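Local coordinates for UDP-glucose 4-epimerase (Brucella ovis, PDB 4WOK), which probably interconverts UDP-glucose and UDP-galactose by inverting the sugar at C4, using a tightly held NAD as redox cofactor, at residues A[99-104]-A[151-157]. The protein carries 2 engineered substitutions. Numbering follows the deposited sequence. Where two conformers were deposited one is given.
With NAD (nicotinamide-adenine-dinucleotide), chain B.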
loop_
_atom_site.group_PDB
_atom_site.type_symbol
_atom_site.label_atom_id
_atom_site.label_comp_id
_atom_site.label_asym_id
_atom_site.label_seq_id
_atom_site.Cartn_x
_atom_site.Cartn_y
_atom_site.Cartn_z
ATOM N N TYR A 99 -11.939 10.902 4.523
ATOM C CA TYR A 99 -11.781 9.531 4.049
ATOM C C TYR A 99 -13.013 9.059 3.256
ATOM O O TYR A 99 -12.864 8.441 2.201
ATOM C CB TYR A 99 -11.441 8.600 5.233
ATOM C CG TYR A 99 -9.991 8.802 5.615
ATOM C CD1 TYR A 99 -9.589 9.964 6.261
ATOM C CD2 TYR A 99 -9.012 7.892 5.230
ATOM C CE1 TYR A 99 -8.260 10.199 6.549
ATOM C CE2 TYR A 99 -7.670 8.113 5.526
ATOM C CZ TYR A 99 -7.303 9.272 6.185
ATOM O OH TYR A 99 -5.981 9.516 6.480
ATOM N N TYR A 100 -14.220 9.373 3.714
ATOM C CA TYR A 100 -15.396 9.024 2.901
ATOM C C TYR A 100 -15.365 9.766 1.568
ATOM O O TYR A 100 -15.716 9.200 0.542
ATOM C CB TYR A 100 -16.711 9.320 3.645
ATOM C CG TYR A 100 -17.082 8.282 4.687
ATOM C CD1 TYR A 100 -17.774 7.131 4.328
ATOM C CD2 TYR A 100 -16.747 8.453 6.031
ATOM C CE1 TYR A 100 -18.121 6.179 5.265
ATOM C CE2 TYR A 100 -17.084 7.493 6.980
ATOM C CZ TYR A 100 -17.769 6.359 6.585
ATOM O OH TYR A 100 -18.126 5.392 7.491
ATOM N N ARG A 101 -14.913 11.018 1.566
ATOM C CA ARG A 101 -14.890 11.787 0.317
ATOM C C ARG A 101 -13.858 11.229 -0.673
ATOM O O ARG A 101 -14.184 10.920 -1.815
ATOM C CB ARG A 101 -14.595 13.257 0.583
ATOM C CG ARG A 101 -14.313 14.071 -0.683
ATOM C CD ARG A 101 -14.047 15.541 -0.368
ATOM N NE ARG A 101 -13.760 16.323 -1.576
ATOM C CZ ARG A 101 -14.696 16.906 -2.318
ATOM N NH1 ARG A 101 -15.976 16.797 -1.981
ATOM N NH2 ARG A 101 -14.359 17.605 -3.399
ATOM N N ASN A 102 -12.608 11.117 -0.227
ATOM C CA ASN A 102 -11.523 10.671 -1.106
ATOM C C ASN A 102 -11.646 9.192 -1.456
ATOM O O ASN A 102 -11.523 8.793 -2.619
ATOM C CB ASN A 102 -10.161 10.938 -0.450
ATOM C CG ASN A 102 -9.105 11.457 -1.441
ATOM O OD1 ASN A 102 -9.402 12.251 -2.345
ATOM N ND2 ASN A 102 -7.855 11.023 -1.249
ATOM N N ASN A 103 -11.898 8.364 -0.456
ATOM C CA ASN A 103 -11.843 6.923 -0.671
ATOM C C ASN A 103 -13.118 6.282 -1.210
ATOM O O ASN A 103 -13.049 5.308 -1.964
ATOM C CB ASN A 103 -11.462 6.236 0.623
ATOM C CG ASN A 103 -10.101 6.673 1.124
ATOM O OD1 ASN A 103 -9.467 7.567 0.543
ATOM N ND2 ASN A 103 -9.635 6.040 2.200
ATOM N N VAL A 104 -14.278 6.800 -0.822
ATOM C CA VAL A 104 -15.537 6.281 -1.358
ATOM C C VAL A 104 -15.980 7.122 -2.558
ATOM O O VAL A 104 -16.133 6.595 -3.651
ATOM C CB VAL A 104 -16.650 6.245 -0.285
ATOM C CG1 VAL A 104 -17.960 5.682 -0.873
ATOM C CG2 VAL A 104 -16.185 5.394 0.906
ATOM N N TYR A 151 -10.853 4.609 8.066
ATOM C CA TYR A 151 -9.951 4.212 6.992
ATOM C C TYR A 151 -10.257 2.790 6.529
ATOM O O TYR A 151 -10.505 2.571 5.344
ATOM C CB TYR A 151 -8.492 4.315 7.423
ATOM C CG TYR A 151 -7.534 3.695 6.423
ATOM C CD1 TYR A 151 -7.329 4.279 5.175
ATOM C CD2 TYR A 151 -6.835 2.529 6.726
ATOM C CE1 TYR A 151 -6.457 3.720 4.258
ATOM C CE2 TYR A 151 -5.951 1.965 5.811
ATOM C CZ TYR A 151 -5.770 2.568 4.581
ATOM O OH TYR A 151 -4.906 2.020 3.660
ATOM N N GLY A 152 -10.245 1.835 7.463
ATOM C CA GLY A 152 -10.626 0.466 7.154
ATOM C C GLY A 152 -12.030 0.385 6.574
ATOM O O GLY A 152 -12.282 -0.341 5.619
ATOM N N ARG A 153 -12.950 1.154 7.145
ATOM C CA ARG A 153 -14.334 1.199 6.687
ATOM C C ARG A 153 -14.420 1.592 5.217
ATOM O O ARG A 153 -15.118 0.974 4.419
ATOM C CB ARG A 153 -15.123 2.197 7.535
ATOM C CG ARG A 153 -16.631 2.103 7.416
ATOM C CD ARG A 153 -17.212 1.312 8.586
ATOM N NE ARG A 153 -17.662 -0.005 8.158
ATOM C CZ ARG A 153 -17.809 -1.050 8.962
ATOM N NH1 ARG A 153 -18.226 -2.204 8.456
ATOM N NH2 ARG A 153 -17.533 -0.944 10.262
ATOM N N THR A 154 -13.699 2.649 4.850
ATOM C CA THR A 154 -13.837 3.163 3.495
ATOM C C THR A 154 -13.148 2.253 2.472
ATOM O O THR A 154 -13.600 2.160 1.333
ATOM C CB THR A 154 -13.287 4.605 3.371
ATOM O OG1 THR A 154 -11.900 4.634 3.720
ATOM C CG2 THR A 154 -14.067 5.554 4.271
ATOM N N LYS A 155 -12.075 1.571 2.871
ATOM C CA LYS A 155 -11.449 0.578 1.973
ATOM C C LYS A 155 -12.393 -0.607 1.722
ATOM O O LYS A 155 -12.472 -1.128 0.617
ATOM C CB LYS A 155 -10.118 0.070 2.563
ATOM C CG LYS A 155 -9.004 1.114 2.555
ATOM C CD LYS A 155 -8.639 1.467 1.108
ATOM C CE LYS A 155 -7.467 2.447 1.016
ATOM N NZ LYS A 155 -7.072 2.614 -0.440
ATOM N N LEU A 156 -13.095 -1.038 2.764
ATOM C CA LEU A 156 -14.077 -2.110 2.633
ATOM C C LEU A 156 -15.232 -1.706 1.709
ATOM O O LEU A 156 -15.693 -2.499 0.884
ATOM C CB LEU A 156 -14.620 -2.492 4.010
ATOM C CG LEU A 156 -15.645 -3.630 4.048
ATOM C CD1 LEU A 156 -15.038 -4.885 3.438
ATOM C CD2 LEU A 156 -16.093 -3.895 5.484
ATOM N N ILE A 157 -15.703 -0.473 1.863
ATOM C CA ILE A 157 -16.783 0.040 1.013
ATOM C C ILE A 157 -16.345 0.018 -0.447
ATOM O O ILE A 157 -17.102 -0.408 -1.314
ATOM C CB ILE A 157 -17.195 1.473 1.416
ATOM C CG1 ILE A 157 -17.861 1.471 2.794
ATOM C CG2 ILE A 157 -18.109 2.099 0.347
ATOM C CD1 ILE A 157 -17.998 2.868 3.399
HETATM P PA NAD B . 1.005 7.952 -1.011
HETATM O O1A NAD B . 0.178 9.051 -0.372
HETATM O O2A NAD B . 2.489 8.026 -1.214
HETATM O O5B NAD B . 0.382 7.839 -2.624
HETATM C C5B NAD B . -0.943 8.319 -2.693
HETATM C C4B NAD B . -1.030 9.006 -4.081
HETATM O O4B NAD B . -2.396 9.286 -4.414
HETATM C C3B NAD B . -0.292 10.334 -3.877
HETATM O O3B NAD B . 0.585 10.500 -4.963
HETATM C C2B NAD B . -1.447 11.366 -3.894
HETATM O O2B NAD B . -1.027 12.563 -4.422
HETATM C C1B NAD B . -2.467 10.655 -4.857
HETATM N N9A NAD B . -3.862 11.045 -4.577
HETATM C C8A NAD B . -4.550 11.063 -3.343
HETATM N N7A NAD B . -5.825 11.443 -3.472
HETATM C C5A NAD B . -5.970 11.688 -4.844
HETATM C C6A NAD B . -7.074 12.124 -5.609
HETATM N N6A NAD B . -8.277 12.399 -5.002
HETATM N N1A NAD B . -6.944 12.273 -6.948
HETATM C C2A NAD B . -5.721 11.997 -7.506
HETATM N N3A NAD B . -4.573 11.582 -6.895
HETATM C C4A NAD B . -4.758 11.434 -5.547
HETATM O O3 NAD B . 0.400 6.695 -0.211
HETATM P PN NAD B . 1.002 5.239 -0.570
HETATM O O1N NAD B . 1.782 5.056 -1.841
HETATM O O2N NAD B . 1.364 4.675 0.759
HETATM O O5D NAD B . -0.344 4.168 -0.737
HETATM C C5D NAD B . -1.141 4.488 -1.767
HETATM C C4D NAD B . -2.187 3.375 -1.833
HETATM O O4D NAD B . -1.695 2.205 -1.060
HETATM C C3D NAD B . -3.470 3.837 -1.112
HETATM O O3D NAD B . -4.519 3.203 -1.770
HETATM C C2D NAD B . -3.261 3.241 0.285
HETATM O O2D NAD B . -4.417 2.966 0.970
HETATM C C1D NAD B . -2.703 1.870 -0.164
HETATM N N1N NAD B . -2.071 1.176 1.068
HETATM C C2N NAD B . -0.856 1.675 1.532
HETATM C C3N NAD B . -0.262 1.051 2.660
HETATM C C7N NAD B . 1.049 1.583 3.174
HETATM O O7N NAD B . 1.608 1.041 4.132
HETATM N N7N NAD B . 1.607 2.682 2.551
HETATM C C4N NAD B . -0.912 -0.024 3.270
HETATM C C5N NAD B . -2.129 -0.496 2.781
HETATM C C6N NAD B . -2.714 0.120 1.665
HETATM O O HOH W 1 -11.548 3.363 -0.773
#
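Thr154 lays its methyl CG2 over one face of the Tyr100 ring, a CH-pi contact 4.0 Å from the centroid and almost directly above it, while Ile157 CD1 and Arg153 CG meet this ring obliquely. On the Tyr151 ring, Lys155 CG lies over one face toward the rim, NAD O2D sits at the edge near the ring plane, and Tyr151 CD1 comes within 3.9 Å of Tyr99 CE2 at a slant. Thr154 is the knob between the helices, set among Tyr99, Tyr100, Asn103 and Val104. Its OG1 lies between the backbone N and the carbonyl carbon (chi1 60°), which leaves CG2 over Tyr100 and turns OG1 to accept a bond from Asn103 ND2 (3.1 Å, N-H...O 152°), slightly tilted from the amide plane. Asn103 ND2 also donates to Ser86 O, so both bonds fix this buried amide. One turn further toward the C-termini, at the partly exposed end, Val104 CG1 packs on Ile157 CG2 at 3.8 Å. A water donates to both Asn103 O and Thr154 O. The axes run roughly parallel, 31° apart, in this Rossmann-type domain. Both helices reach NAD: Asn102 pairs with the adenine through N6A and N7A, whereas Tyr151 OH and Lys155 NZ hold the nicotinamide ribose. The Tyr151-Lys155 spacing matches the YxxxK motif of the short-chain dehydrogenase/reductase superfamily, whose tyrosine is the usual catalytic base; the packing thus joins adenine recognition to the helix carrying the probable catalytic tyrosine.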